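Local coordinates for protein L544 (Acanthamoeba polyphaga mimivirus, PDB 4AMQ) that probably acts as a metal-dependent nucleotidyl transferase, carried in the virion and possibly linked to transcription-coupled DNA repair, at residues 32-37 with 203-208; 39-44 with 97-102; 88-93 with 170-175. All blocks are in the same frame, centred on the assembly; numbering follows the deposited sequence.

Contact 1: residues 32-37 with 203-208; sequences RYIKNK and VKIEYY
Ile34 and Ile205 meet methyl to methyl: CD1 of Ile34 lies 4.2 Å from CD1 of Ile205. Both side chains are extended, Ile34 with CG1 beside its own backbone N (chi1 -69°) and CD1 anti beyond it (chi2 178°), which carries the delta carbon out of the helix and across a gap where the two CA atoms are 8.2 Å apart. A second apolar touch is looser and involves the Tyr33 ring, whose CE2 comes within 4.4 Å of CG2 of Ile205, an oblique approach. Together the segments bury a modest 123 Å². Ile205 follows strand 196-204, at the start of the turn of a beta hairpin whose other arm is strand 209-217; backbone bonds between Val203 and Ile210 close the antiparallel pair. Phe212 of that second arm touches both Ile34 and Ile205, so helix 28-42 is packed here onto the end of the hairpin in the nucleotidyltransferase domain. The side chain of Ile34 remains about 12 Å from a bound manganese, too far for it to be a ligand. Tyr33 OH is hydrogen-bonded to NE2 of Gln98, which also reaches Lys204 O, giving the ring an indirect tie to the strand. One ring face is covered within the helix itself, Lys37 CB standing 3.7 Å above the plane toward the rim. Backbone bonds along the helix are short, with Lys37 N 2.7 Å from Tyr33 O, beside a wider pi-type turn at 34-37.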
ATOM      1  N   ARG A  32      16.247   0.033  15.254  1.00 41.28           N
ATOM      2  CA  ARG A  32      16.603  -1.010  16.208  1.00 43.31           C
ATOM      3  C   ARG A  32      15.352  -1.539  16.907  1.00 40.06           C
ATOM      4  O   ARG A  32      15.199  -2.745  17.095  1.00 40.27           O
ATOM      5  CB  ARG A  32      17.608  -0.483  17.237  1.00 41.83           C
ATOM      6  CG  ARG A  32      18.413  -1.564  17.950  1.00 43.85           C
ATOM      7  CD  ARG A  32      19.716  -1.877  17.218  1.00 59.06           C
ATOM      8  NE  ARG A  32      19.516  -2.666  16.004  1.00 60.81           N
ATOM      9  CZ  ARG A  32      19.654  -3.987  15.941  1.00 64.76           C
ATOM     10  NH1 ARG A  32      19.993  -4.673  17.026  1.00 62.67           N
ATOM     11  NH2 ARG A  32      19.455  -4.624  14.794  1.00 69.28           N
ATOM     12  N   TYR A  33      14.458  -0.631  17.289  1.00 38.89           N
ATOM     13  CA  TYR A  33      13.196  -1.028  17.902  1.00 41.68           C
ATOM     14  C   TYR A  33      12.403  -1.931  16.963  1.00 41.07           C
ATOM     15  O   TYR A  33      11.861  -2.951  17.382  1.00 40.19           O
ATOM     16  CB  TYR A  33      12.362   0.196  18.280  1.00 40.53           C
ATOM     17  CG  TYR A  33      10.982  -0.150  18.795  1.00 42.76           C
ATOM     18  CD1 TYR A  33      10.795  -0.584  20.101  1.00 44.62           C
ATOM     19  CD2 TYR A  33       9.865  -0.041  17.975  1.00 42.05           C
ATOM     20  CE1 TYR A  33       9.534  -0.901  20.578  1.00 44.95           C
ATOM     21  CE2 TYR A  33       8.602  -0.357  18.441  1.00 40.96           C
ATOM     22  CZ  TYR A  33       8.442  -0.786  19.742  1.00 46.73           C
ATOM     23  OH  TYR A  33       7.184  -1.101  20.210  1.00 42.02           O
ATOM     24  N   ILE A  34      12.348  -1.547  15.689  1.00 36.26           N
ATOM     25  CA  ILE A  34      11.651  -2.333  14.678  1.00 36.45           C
ATOM     26  C   ILE A  34      12.280  -3.715  14.524  1.00 38.79           C
ATOM     27  O   ILE A  34      11.586  -4.732  14.584  1.00 38.51           O
ATOM     28  CB  ILE A  34      11.624  -1.605  13.316  1.00 33.77           C
ATOM     29  CG1 ILE A  34      10.711  -0.377  13.391  1.00 41.60           C
ATOM     30  CG2 ILE A  34      11.156  -2.544  12.214  1.00 35.40           C
ATOM     31  CD1 ILE A  34      10.661   0.441  12.119  1.00 37.63           C
ATOM     32  N   LYS A  35      13.595  -3.749  14.341  1.00 36.39           N
ATOM     33  CA  LYS A  35      14.312  -5.009  14.161  1.00 38.52           C
ATOM     34  C   LYS A  35      14.311  -5.888  15.410  1.00 41.09           C
ATOM     35  O   LYS A  35      14.250  -7.111  15.313  1.00 41.74           O
ATOM     36  CB  LYS A  35      15.750  -4.744  13.718  1.00 41.85           C
ATOM     37  CG  LYS A  35      15.875  -4.130  12.337  1.00 41.08           C
ATOM     38  CD  LYS A  35      17.313  -3.746  12.061  1.00 49.51           C
ATOM     39  CE  LYS A  35      17.633  -3.818  10.580  1.00 52.33           C
ATOM     40  NZ  LYS A  35      19.049  -3.442  10.314  1.00 57.55           N
ATOM     41  N   ASN A  36      14.378  -5.267  16.584  1.00 41.22           N
ATOM     42  CA  ASN A  36      14.457  -6.025  17.832  1.00 42.00           C
ATOM     43  C   ASN A  36      13.109  -6.407  18.437  1.00 43.96           C
ATOM     44  O   ASN A  36      12.949  -7.509  18.959  1.00 46.59           O
ATOM     45  CB  ASN A  36      15.286  -5.270  18.874  1.00 45.49           C
ATOM     46  CG  ASN A  36      16.755  -5.209  18.517  1.00 50.14           C
ATOM     47  OD1 ASN A  36      17.237  -5.971  17.676  1.00 49.55           O
ATOM     48  ND2 ASN A  36      17.481  -4.302  19.161  1.00 57.01           N
ATOM     49  N   LYS A  37      12.144  -5.498  18.371  1.00 40.82           N
ATOM     50  CA  LYS A  37      10.879  -5.693  19.071  1.00 43.46           C
ATOM     51  C   LYS A  37       9.722  -6.099  18.161  1.00 43.04           C
ATOM     52  O   LYS A  37       8.813  -6.809  18.587  1.00 43.46           O
ATOM     53  CB  LYS A  37      10.512  -4.433  19.861  1.00 49.04           C
ATOM     54  CG  LYS A  37      11.608  -3.965  20.806  1.00 47.14           C
ATOM     55  CD  LYS A  37      12.057  -5.098  21.712  1.00 47.47           C
ATOM     56  CE  LYS A  37      13.202  -4.672  22.614  1.00 54.33           C
ATOM     57  NZ  LYS A  37      13.691  -5.811  23.439  1.00 55.34           N
ATOM     58  N   VAL A 203       0.941  -2.153  12.080  1.00 28.69           N
ATOM     59  CA  VAL A 203       1.579  -2.170  13.383  1.00 28.79           C
ATOM     60  C   VAL A 203       1.601  -0.773  13.976  1.00 26.12           C
ATOM     61  O   VAL A 203       2.067   0.174  13.351  1.00 29.10           O
ATOM     62  CB  VAL A 203       3.026  -2.713  13.291  1.00 31.07           C
ATOM     63  CG1 VAL A 203       3.718  -2.659  14.653  1.00 28.21           C
ATOM     64  CG2 VAL A 203       3.027  -4.133  12.743  1.00 27.27           C
ATOM     65  N   LYS A 204       1.084  -0.644  15.187  1.00 30.14           N
ATOM     66  CA  LYS A 204       1.154   0.629  15.874  1.00 31.95           C
ATOM     67  C   LYS A 204       2.553   0.794  16.447  1.00 32.85           C
ATOM     68  O   LYS A 204       2.880   0.225  17.486  1.00 36.91           O
ATOM     69  CB  LYS A 204       0.112   0.708  16.984  1.00 30.89           C
ATOM     70  CG  LYS A 204      -0.042   2.104  17.542  1.00 39.95           C
ATOM     71  CD  LYS A 204      -0.850   2.114  18.822  1.00 48.78           C
ATOM     72  CE  LYS A 204      -0.931   3.523  19.389  1.00 51.56           C
ATOM     73  NZ  LYS A 204      -1.610   3.551  20.712  1.00 60.19           N
ATOM     74  N   ILE A 205       3.385   1.561  15.755  1.00 36.18           N
ATOM     75  CA  ILE A 205       4.753   1.776  16.210  1.00 42.21           C
ATOM     76  C   ILE A 205       4.772   2.813  17.327  1.00 44.25           C
ATOM     77  O   ILE A 205       5.274   2.545  18.421  1.00 51.74           O
ATOM     78  CB  ILE A 205       5.676   2.211  15.061  1.00 34.55           C
ATOM     79  CG1 ILE A 205       5.779   1.097  14.020  1.00 37.95           C
ATOM     80  CG2 ILE A 205       7.052   2.564  15.595  1.00 40.53           C
ATOM     81  CD1 ILE A 205       6.662   1.448  12.842  1.00 41.41           C
ATOM     82  N   GLU A 206       4.222   3.992  17.049  1.00 35.98           N
ATOM     83  CA  GLU A 206       4.074   5.021  18.075  1.00 43.14           C
ATOM     84  C   GLU A 206       2.633   5.522  18.177  1.00 40.60           C
ATOM     85  O   GLU A 206       1.819   4.926  18.875  1.00 43.67           O
ATOM     86  CB  GLU A 206       5.037   6.184  17.828  1.00 46.77           C
ATOM     87  CG  GLU A 206       6.492   5.845  18.113  1.00 50.76           C
ATOM     88  CD  GLU A 206       7.432   6.990  17.795  1.00 57.47           C
ATOM     89  OE1 GLU A 206       6.940   8.084  17.444  1.00 65.91           O
ATOM     90  OE2 GLU A 206       8.662   6.795  17.892  1.00 61.26           O
ATOM     91  N   TYR A 207       2.323   6.607  17.470  1.00 40.27           N
ATOM     92  CA  TYR A 207       1.010   7.245  17.565  1.00 39.73           C
ATOM     93  C   TYR A 207      -0.055   6.663  16.629  1.00 39.73           C
ATOM     94  O   TYR A 207      -1.247   6.902  16.826  1.00 38.81           O
ATOM     95  CB  TYR A 207       1.131   8.750  17.313  1.00 43.92           C
ATOM     96  CG  TYR A 207       1.938   9.495  18.352  1.00 53.55           C
ATOM     97  CD1 TYR A 207       3.318   9.592  18.248  1.00 55.77           C
ATOM     98  CD2 TYR A 207       1.317  10.111  19.432  1.00 58.63           C
ATOM     99  CE1 TYR A 207       4.061  10.275  19.192  1.00 64.28           C
ATOM    100  CE2 TYR A 207       2.051  10.799  20.382  1.00 61.79           C
ATOM    101  CZ  TYR A 207       3.422  10.876  20.256  1.00 67.87           C
ATOM    102  OH  TYR A 207       4.162  11.557  21.195  1.00 73.40           O
ATOM    103  N   TYR A 208       0.366   5.916  15.611  1.00 36.14           N
ATOM    104  CA  TYR A 208      -0.577   5.371  14.632  1.00 30.53           C
ATOM    105  C   TYR A 208       0.002   4.163  13.877  1.00 31.13           C
ATOM    106  O   TYR A 208       1.208   3.923  13.921  1.00 28.21           O
ATOM    107  CB  TYR A 208      -1.023   6.474  13.660  1.00 27.47           C
ATOM    108  CG  TYR A 208       0.112   7.092  12.868  1.00 34.98           C
ATOM    109  CD1 TYR A 208       0.637   6.445  11.753  1.00 30.66           C
ATOM    110  CD2 TYR A 208       0.653   8.324  13.229  1.00 30.05           C
ATOM    111  CE1 TYR A 208       1.670   7.003  11.020  1.00 28.92           C
ATOM    112  CE2 TYR A 208       1.690   8.891  12.500  1.00 27.42           C
ATOM    113  CZ  TYR A 208       2.194   8.221  11.397  1.00 35.25           C
ATOM    114  OH  TYR A 208       3.224   8.766  10.661  1.00 34.32           O
TER

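Contact 2: residues 39-44 with 97-102; sequences LPKILV and NQIKLI. With MG (magnesium ion), chain D.
Ile99 pushes its CD1 against the last turn of helix 28-42, 3.7 Å from CG2 of Ile42. This is helix-on-sheet packing within the alpha/beta nucleotidyltransferase domain, since Ile99 begins strand 99-108 of the mixed sheet. A second branch adds to the touch: CG2 of Ile99 is 4.0 Å from CG2 of Ile42, so CG2 of Ile42 meets both branches of Ile99. The chi1 of Ile42 (70°) places CG1 between the backbone N and the carbonyl carbon and leaves CG2 beside the N, directed at the strand. Lys41 contributes only its aliphatic portion. Its chain bends at chi2 and chi3 and crosses Ile99 obliquely, bringing CE to 4.0 Å from CD1 of Ile99. In the next shell, Phe93 of helix 82-93 touches both Lys41 and Ile99, closing one flank, while Tyr201 of the neighbouring strand packs on Ile99. The helix is kinked at Pro40 and Lys41, whose N atoms make no bond to the preceding turn; proline has no N-H to give. Its last turn is held by Leu43 N bonded to Leu39 O at 2.9 Å, after which the chain leaves helical geometry. On the strand side, Gln98 pairs with Lys204 and Lys100 with Phe202 through backbone bonds. While the side chain of Ile99 serves the packing, its carbonyl serves a magnesium site: the ion sits 2.5 Å from Ile99 O, and Phe93 and Asp96 complete the protein ligands. Water 1, 2.5 Å from the magnesium, also accepts a hydrogen bond from Lys100 NZ at 3.1 Å.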
ATOM      1  N   LEU A  39       9.952  -7.104  14.301  1.00 32.18           N
ATOM      2  CA  LEU A  39      10.224  -8.163  13.327  1.00 32.31           C
ATOM      3  C   LEU A  39      10.272  -9.589  13.898  1.00 37.19           C
ATOM      4  O   LEU A  39       9.736 -10.516  13.290  1.00 38.03           O
ATOM      5  CB  LEU A  39      11.502  -7.862  12.534  1.00 39.02           C
ATOM      6  CG  LEU A  39      11.477  -6.597  11.672  1.00 32.98           C
ATOM      7  CD1 LEU A  39      12.672  -6.572  10.739  1.00 38.79           C
ATOM      8  CD2 LEU A  39      10.183  -6.510  10.881  1.00 31.78           C
ATOM      9  N   PRO A  40      10.918  -9.775  15.063  1.00 37.42           N
ATOM     10  CA  PRO A  40      10.982 -11.135  15.609  1.00 35.43           C
ATOM     11  C   PRO A  40       9.591 -11.684  15.900  1.00 39.30           C
ATOM     12  O   PRO A  40       9.410 -12.890  16.049  1.00 38.68           O
ATOM     13  CB  PRO A  40      11.756 -10.948  16.918  1.00 36.34           C
ATOM     14  CG  PRO A  40      12.551  -9.704  16.713  1.00 41.32           C
ATOM     15  CD  PRO A  40      11.670  -8.815  15.888  1.00 36.99           C
ATOM     16  N   LYS A  41       8.612 -10.792  15.971  1.00 37.67           N
ATOM     17  CA  LYS A  41       7.258 -11.188  16.317  1.00 36.64           C
ATOM     18  C   LYS A  41       6.402 -11.485  15.083  1.00 36.66           C
ATOM     19  O   LYS A  41       5.524 -12.349  15.125  1.00 35.06           O
ATOM     20  CB  LYS A  41       6.604 -10.104  17.174  1.00 40.73           C
ATOM     21  CG  LYS A  41       5.349 -10.549  17.892  1.00 46.54           C
ATOM     22  CD  LYS A  41       5.387 -10.124  19.351  1.00 51.65           C
ATOM     23  CE  LYS A  41       5.676  -8.640  19.486  1.00 53.05           C
ATOM     24  NZ  LYS A  41       5.695  -8.218  20.915  1.00 55.53           N
ATOM     25  N   ILE A  42       6.666 -10.784  13.985  1.00 33.65           N
ATOM     26  CA  ILE A  42       5.811 -10.887  12.804  1.00 34.23           C
ATOM     27  C   ILE A  42       6.409 -11.711  11.667  1.00 32.57           C
ATOM     28  O   ILE A  42       5.689 -12.119  10.751  1.00 33.07           O
ATOM     29  CB  ILE A  42       5.416  -9.492  12.260  1.00 30.03           C
ATOM     30  CG1 ILE A  42       6.631  -8.787  11.650  1.00 33.88           C
ATOM     31  CG2 ILE A  42       4.790  -8.651  13.357  1.00 28.94           C
ATOM     32  CD1 ILE A  42       6.309  -7.439  11.021  1.00 31.46           C
ATOM     33  N   LEU A  43       7.716 -11.946  11.712  1.00 33.04           N
ATOM     34  CA  LEU A  43       8.373 -12.738  10.671  1.00 33.19           C
ATOM     35  C   LEU A  43       8.092 -14.231  10.835  1.00 29.98           C
ATOM     36  O   LEU A  43       7.947 -14.727  11.950  1.00 33.58           O
ATOM     37  CB  LEU A  43       9.882 -12.484  10.662  1.00 34.67           C
ATOM     38  CG  LEU A  43      10.369 -11.118  10.174  1.00 36.16           C
ATOM     39  CD1 LEU A  43      11.862 -10.968  10.406  1.00 35.22           C
ATOM     40  CD2 LEU A  43      10.029 -10.911   8.706  1.00 32.24           C
ATOM     41  N   VAL A  44       8.008 -14.942   9.715  1.00 33.25           N
ATOM     42  CA  VAL A  44       7.851 -16.393   9.746  1.00 34.22           C
ATOM     43  C   VAL A  44       9.133 -17.053  10.255  1.00 38.12           C
ATOM     44  O   VAL A  44       9.089 -17.967  11.078  1.00 37.33           O
ATOM     45  CB  VAL A  44       7.494 -16.952   8.358  1.00 36.54           C
ATOM     46  CG1 VAL A  44       7.527 -18.471   8.371  1.00 35.70           C
ATOM     47  CG2 VAL A  44       6.128 -16.445   7.920  1.00 30.51           C
ATOM     48  N   ASN A  97      -2.647  -5.670  20.906  1.00 30.58           N
ATOM     49  CA  ASN A  97      -3.303  -4.510  20.312  1.00 34.03           C
ATOM     50  C   ASN A  97      -2.415  -3.731  19.343  1.00 31.66           C
ATOM     51  O   ASN A  97      -2.900  -2.920  18.559  1.00 31.23           O
ATOM     52  CB  ASN A  97      -3.836  -3.578  21.401  1.00 28.09           C
ATOM     53  CG  ASN A  97      -4.707  -2.467  20.842  1.00 33.85           C
ATOM     54  OD1 ASN A  97      -4.321  -1.299  20.846  1.00 36.64           O
ATOM     55  ND2 ASN A  97      -5.887  -2.830  20.351  1.00 32.59           N
ATOM     56  N   GLN A  98      -1.112  -3.978  19.406  1.00 30.04           N
ATOM     57  CA  GLN A  98      -0.155  -3.249  18.581  1.00 31.96           C
ATOM     58  C   GLN A  98      -0.053  -3.817  17.162  1.00 30.57           C
ATOM     59  O   GLN A  98       0.252  -3.096  16.213  1.00 30.22           O
ATOM     60  CB  GLN A  98       1.222  -3.264  19.249  1.00 31.23           C
ATOM     61  CG  GLN A  98       2.309  -2.552  18.456  1.00 33.34           C
ATOM     62  CD  GLN A  98       3.673  -2.675  19.101  1.00 34.03           C
ATOM     63  OE1 GLN A  98       4.078  -3.760  19.517  1.00 41.46           O
ATOM     64  NE2 GLN A  98       4.388  -1.562  19.190  1.00 34.84           N
ATOM     65  N   ILE A  99      -0.316  -5.111  17.022  1.00 28.15           N
ATOM     66  CA  ILE A  99      -0.105  -5.798  15.754  1.00 32.01           C
ATOM     67  C   ILE A  99      -1.362  -6.471  15.235  1.00 29.97           C
ATOM     68  O   ILE A  99      -1.983  -7.265  15.931  1.00 31.62           O
ATOM     69  CB  ILE A  99       0.978  -6.882  15.879  1.00 33.87           C
ATOM     70  CG1 ILE A  99       2.315  -6.260  16.287  1.00 31.61           C
ATOM     71  CG2 ILE A  99       1.110  -7.655  14.570  1.00 31.46           C
ATOM     72  CD1 ILE A  99       3.420  -7.279  16.468  1.00 37.49           C
ATOM     73  N   LYS A 100      -1.725  -6.169  13.997  1.00 25.61           N
ATOM     74  CA  LYS A 100      -2.847  -6.846  13.372  1.00 29.83           C
ATOM     75  C   LYS A 100      -2.440  -7.381  12.007  1.00 28.98           C
ATOM     76  O   LYS A 100      -1.910  -6.646  11.178  1.00 29.44           O
ATOM     77  CB  LYS A 100      -4.045  -5.897  13.247  1.00 33.13           C
ATOM     78  CG  LYS A 100      -5.385  -6.606  13.092  1.00 38.78           C
ATOM     79  CD  LYS A 100      -6.536  -5.614  12.942  1.00 33.96           C
ATOM     80  CE  LYS A 100      -6.735  -4.779  14.200  1.00 44.12           C
ATOM     81  NZ  LYS A 100      -7.238  -5.586  15.348  1.00 39.39           N
ATOM     82  N   LEU A 101      -2.671  -8.669  11.782  1.00 28.27           N
ATOM     83  CA  LEU A 101      -2.486  -9.243  10.462  1.00 31.59           C
ATOM     84  C   LEU A 101      -3.786  -9.106   9.680  1.00 31.09           C
ATOM     85  O   LEU A 101      -4.731  -9.855   9.910  1.00 36.77           O
ATOM     86  CB  LEU A 101      -2.071 -10.711  10.563  1.00 32.85           C
ATOM     87  CG  LEU A 101      -1.939 -11.454   9.233  1.00 31.09           C
ATOM     88  CD1 LEU A 101      -1.012 -10.711   8.285  1.00 29.54           C
ATOM     89  CD2 LEU A 101      -1.444 -12.876   9.464  1.00 37.79           C
ATOM     90  N   ILE A 102      -3.833  -8.139   8.768  1.00 30.94           N
ATOM     91  CA  ILE A 102      -5.051  -7.840   8.016  1.00 29.30           C
ATOM     92  C   ILE A 102      -5.332  -8.858   6.915  1.00 27.26           C
ATOM     93  O   ILE A 102      -6.428  -9.406   6.829  1.00 26.88           O
ATOM     94  CB  ILE A 102      -4.999  -6.433   7.382  1.00 33.66           C
ATOM     95  CG1 ILE A 102      -4.880  -5.357   8.464  1.00 31.93           C
ATOM     96  CG2 ILE A 102      -6.234  -6.192   6.526  1.00 31.50           C
ATOM     97  CD1 ILE A 102      -6.069  -5.287   9.392  1.00 30.59           C
TER
HETATM   98 MG    MG D1360      -3.966  -7.996  17.175  1.00 43.49          MG
HETATM   99  O   HOH W   1      -4.928  -5.749  17.353  1.00 36.81           O
HETATM  100  O   HOH W   2      -5.388  -9.550  15.720  1.00 41.65           O

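Contact 3: residues 88-93 with 170-175; sequences DLINSF and SEVLAG
With chi1 at -64° and chi2 at 180°, Ile90 stretches its CG1 branch toward Val172 and leaves CG2, anti to the backbone N, to meet Leu173. The two branches thus engage successive residues of the other helix. CD1 of Ile90 comes 3.6 Å from CG1 of Val172, a close methyl contact in which the side chains cross at a slant. CG2 of Ile90 lies 4.0 Å from CD1 of Leu173 and about equally far from its CG; here the side chains run past each other in opposite directions. Asn91 touches by van der Waals contact, its ND2 4.1 Å from CD1 of Leu173, on the more exposed margin of a patch that buries 179 Å² in all. The axes of the short helical segments approach to 10.5 Å at 128° between their N-to-C directions, a steep antiparallel-leaning crossing. Val172 and Leu173 also reach back along helix 82-93 to Ile86 and Val87, and Val172 O accepts a bond from Tyr83 OH, so the pairing extends well before Ile90. Ser92 OG donates to Leu89 O at 2.6 Å, folding the side chain back onto the preceding turn. The same carbonyl oxygen sits 3.0 Å above one face of the Phe93 ring, offset toward its rim. Beyond Leu173, helix 169-174 gives way at Gly175, where phi turns positive. Ile90 rests on Leu101 and Val172 touches Val104, so side chains of both helices meet strand 99-108, consistent with helix-on-sheet packing in an alpha/beta domain.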
ATOM      1  N   ASP A  88      -0.053 -20.155  13.915  1.00 36.89           N
ATOM      2  CA  ASP A  88       0.640 -19.787  15.144  1.00 40.23           C
ATOM      3  C   ASP A  88       0.832 -18.275  15.230  1.00 37.83           C
ATOM      4  O   ASP A  88       0.589 -17.670  16.270  1.00 38.93           O
ATOM      5  CB  ASP A  88       1.987 -20.505  15.243  1.00 42.01           C
ATOM      6  CG  ASP A  88       1.838 -22.009  15.398  1.00 49.70           C
ATOM      7  OD1 ASP A  88       0.697 -22.507  15.296  1.00 48.25           O
ATOM      8  OD2 ASP A  88       2.862 -22.695  15.609  1.00 46.71           O
ATOM      9  N   LEU A  89       1.267 -17.668  14.133  1.00 35.48           N
ATOM     10  CA  LEU A  89       1.423 -16.219  14.083  1.00 35.61           C
ATOM     11  C   LEU A  89       0.105 -15.516  14.396  1.00 34.32           C
ATOM     12  O   LEU A  89       0.051 -14.620  15.237  1.00 33.10           O
ATOM     13  CB  LEU A  89       1.950 -15.774  12.716  1.00 35.53           C
ATOM     14  CG  LEU A  89       3.456 -15.934  12.500  1.00 35.40           C
ATOM     15  CD1 LEU A  89       3.833 -15.621  11.060  1.00 34.07           C
ATOM     16  CD2 LEU A  89       4.228 -15.043  13.465  1.00 33.48           C
ATOM     17  N   ILE A  90      -0.956 -15.928  13.715  1.00 33.90           N
ATOM     18  CA  ILE A  90      -2.264 -15.321  13.911  1.00 32.90           C
ATOM     19  C   ILE A  90      -2.708 -15.391  15.372  1.00 34.37           C
ATOM     20  O   ILE A  90      -3.111 -14.386  15.945  1.00 33.79           O
ATOM     21  CB  ILE A  90      -3.324 -15.949  12.984  1.00 33.57           C
ATOM     22  CG1 ILE A  90      -2.968 -15.664  11.520  1.00 35.74           C
ATOM     23  CG2 ILE A  90      -4.716 -15.416  13.312  1.00 32.27           C
ATOM     24  CD1 ILE A  90      -3.949 -16.241  10.515  1.00 35.19           C
ATOM     25  N   ASN A  91      -2.609 -16.572  15.977  1.00 36.11           N
ATOM     26  CA  ASN A  91      -3.021 -16.752  17.369  1.00 36.47           C
ATOM     27  C   ASN A  91      -2.203 -15.926  18.359  1.00 39.37           C
ATOM     28  O   ASN A  91      -2.720 -15.487  19.385  1.00 36.61           O
ATOM     29  CB  ASN A  91      -2.988 -18.232  17.766  1.00 39.18           C
ATOM     30  CG  ASN A  91      -4.118 -19.029  17.143  1.00 40.52           C
ATOM     31  OD1 ASN A  91      -3.949 -20.194  16.788  1.00 44.75           O
ATOM     32  ND2 ASN A  91      -5.275 -18.399  17.003  1.00 38.88           N
ATOM     33  N   SER A  92      -0.928 -15.714  18.050  1.00 37.41           N
ATOM     34  CA  SER A  92      -0.053 -14.956  18.933  1.00 34.50           C
ATOM     35  C   SER A  92      -0.396 -13.472  18.916  1.00 36.33           C
ATOM     36  O   SER A  92       0.113 -12.704  19.729  1.00 36.83           O
ATOM     37  CB  SER A  92       1.411 -15.145  18.529  1.00 35.82           C
ATOM     38  OG  SER A  92       1.690 -14.474  17.311  1.00 36.76           O
ATOM     39  N   PHE A  93      -1.253 -13.068  17.983  1.00 36.78           N
ATOM     40  CA  PHE A  93      -1.601 -11.657  17.833  1.00 41.52           C
ATOM     41  C   PHE A  93      -2.983 -11.322  18.385  1.00 35.15           C
ATOM     42  O   PHE A  93      -3.334 -10.152  18.514  1.00 37.98           O
ATOM     43  CB  PHE A  93      -1.530 -11.239  16.360  1.00 36.34           C
ATOM     44  CG  PHE A  93      -0.159 -11.332  15.773  1.00 36.40           C
ATOM     45  CD1 PHE A  93       0.956 -11.014  16.528  1.00 40.80           C
ATOM     46  CD2 PHE A  93       0.019 -11.749  14.465  1.00 36.49           C
ATOM     47  CE1 PHE A  93       2.224 -11.104  15.988  1.00 36.47           C
ATOM     48  CE2 PHE A  93       1.282 -11.843  13.923  1.00 34.58           C
ATOM     49  CZ  PHE A  93       2.385 -11.518  14.686  1.00 34.38           C
ATOM     50  N   SER A 170      -9.518 -14.923   9.947  1.00 36.54           N
ATOM     51  CA  SER A 170     -10.534 -15.919  10.267  1.00 39.68           C
ATOM     52  C   SER A 170     -10.691 -16.930   9.135  1.00 39.16           C
ATOM     53  O   SER A 170     -10.979 -18.101   9.374  1.00 43.16           O
ATOM     54  CB  SER A 170     -11.875 -15.250  10.568  1.00 32.02           C
ATOM     55  OG  SER A 170     -12.382 -14.593   9.422  1.00 48.87           O
ATOM     56  N   GLU A 171     -10.507 -16.470   7.902  1.00 40.43           N
ATOM     57  CA  GLU A 171     -10.553 -17.361   6.747  1.00 38.87           C
ATOM     58  C   GLU A 171      -9.360 -18.311   6.772  1.00 41.32           C
ATOM     59  O   GLU A 171      -9.478 -19.475   6.392  1.00 45.56           O
ATOM     60  CB  GLU A 171     -10.593 -16.564   5.438  1.00 39.40           C
ATOM     61  CG  GLU A 171     -11.922 -15.851   5.189  1.00 39.58           C
ATOM     62  CD  GLU A 171     -11.916 -14.983   3.939  1.00 42.91           C
ATOM     63  OE1 GLU A 171     -10.843 -14.825   3.320  1.00 44.11           O
ATOM     64  OE2 GLU A 171     -12.989 -14.456   3.575  1.00 46.33           O
ATOM     65  N   VAL A 172      -8.215 -17.813   7.230  1.00 40.98           N
ATOM     66  CA  VAL A 172      -7.019 -18.640   7.349  1.00 40.15           C
ATOM     67  C   VAL A 172      -7.185 -19.677   8.453  1.00 41.62           C
ATOM     68  O   VAL A 172      -6.934 -20.864   8.240  1.00 41.49           O
ATOM     69  CB  VAL A 172      -5.759 -17.794   7.620  1.00 37.49           C
ATOM     70  CG1 VAL A 172      -4.581 -18.694   7.972  1.00 39.03           C
ATOM     71  CG2 VAL A 172      -5.430 -16.935   6.411  1.00 34.74           C
ATOM     72  N   LEU A 173      -7.616 -19.227   9.629  1.00 36.36           N
ATOM     73  CA  LEU A 173      -7.882 -20.131  10.742  1.00 37.99           C
ATOM     74  C   LEU A 173      -8.919 -21.187  10.366  1.00 44.46           C
ATOM     75  O   LEU A 173      -8.768 -22.363  10.700  1.00 46.31           O
ATOM     76  CB  LEU A 173      -8.342 -19.353  11.977  1.00 40.48           C
ATOM     77  CG  LEU A 173      -7.294 -18.448  12.626  1.00 39.66           C
ATOM     78  CD1 LEU A 173      -7.877 -17.743  13.844  1.00 45.54           C
ATOM     79  CD2 LEU A 173      -6.057 -19.253  13.008  1.00 38.53           C
ATOM     80  N   ALA A 174      -9.971 -20.765   9.669  1.00 38.60           N
ATOM     81  CA  ALA A 174     -10.991 -21.696   9.201  1.00 44.12           C
ATOM     82  C   ALA A 174     -10.410 -22.645   8.157  1.00 52.51           C
ATOM     83  O   ALA A 174     -10.878 -23.773   7.996  1.00 50.54           O
ATOM     84  CB  ALA A 174     -12.181 -20.942   8.630  1.00 43.68           C
ATOM     85  N   GLY A 175      -9.388 -22.178   7.447  1.00 50.50           N
ATOM     86  CA  GLY A 175      -8.724 -22.985   6.441  1.00 46.23           C
ATOM     87  C   GLY A 175      -9.466 -23.043   5.121  1.00 50.80           C
ATOM     88  O   GLY A 175      -9.092 -23.803   4.229  1.00 54.27           O
TER

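In the fold
From the N terminus, helix 28-42 supplies the first partners of two contacts: residues 32-37 for contact 1, then 39-44 for contact 2. Contact 2 closes a loop with 52 residues between its segments, joining that helix to strand 99-108. Inside that loop contact 3 opens on helix 82-93, and it closes later, on helix 169-174, so contacts 2 and 3 cross. Contact 1 closes last, at 203-208, across 165 intervening residues, and encloses both others. Strands 196-204 and 99-108 are neighbours in the mixed sheet, where Lys204 N lies 2.8 Å from Gln98 O, a probable hydrogen bond; Leu101 CD2 meets Ile90 CG1 at 3.8 Å, linking contacts 2 and 3.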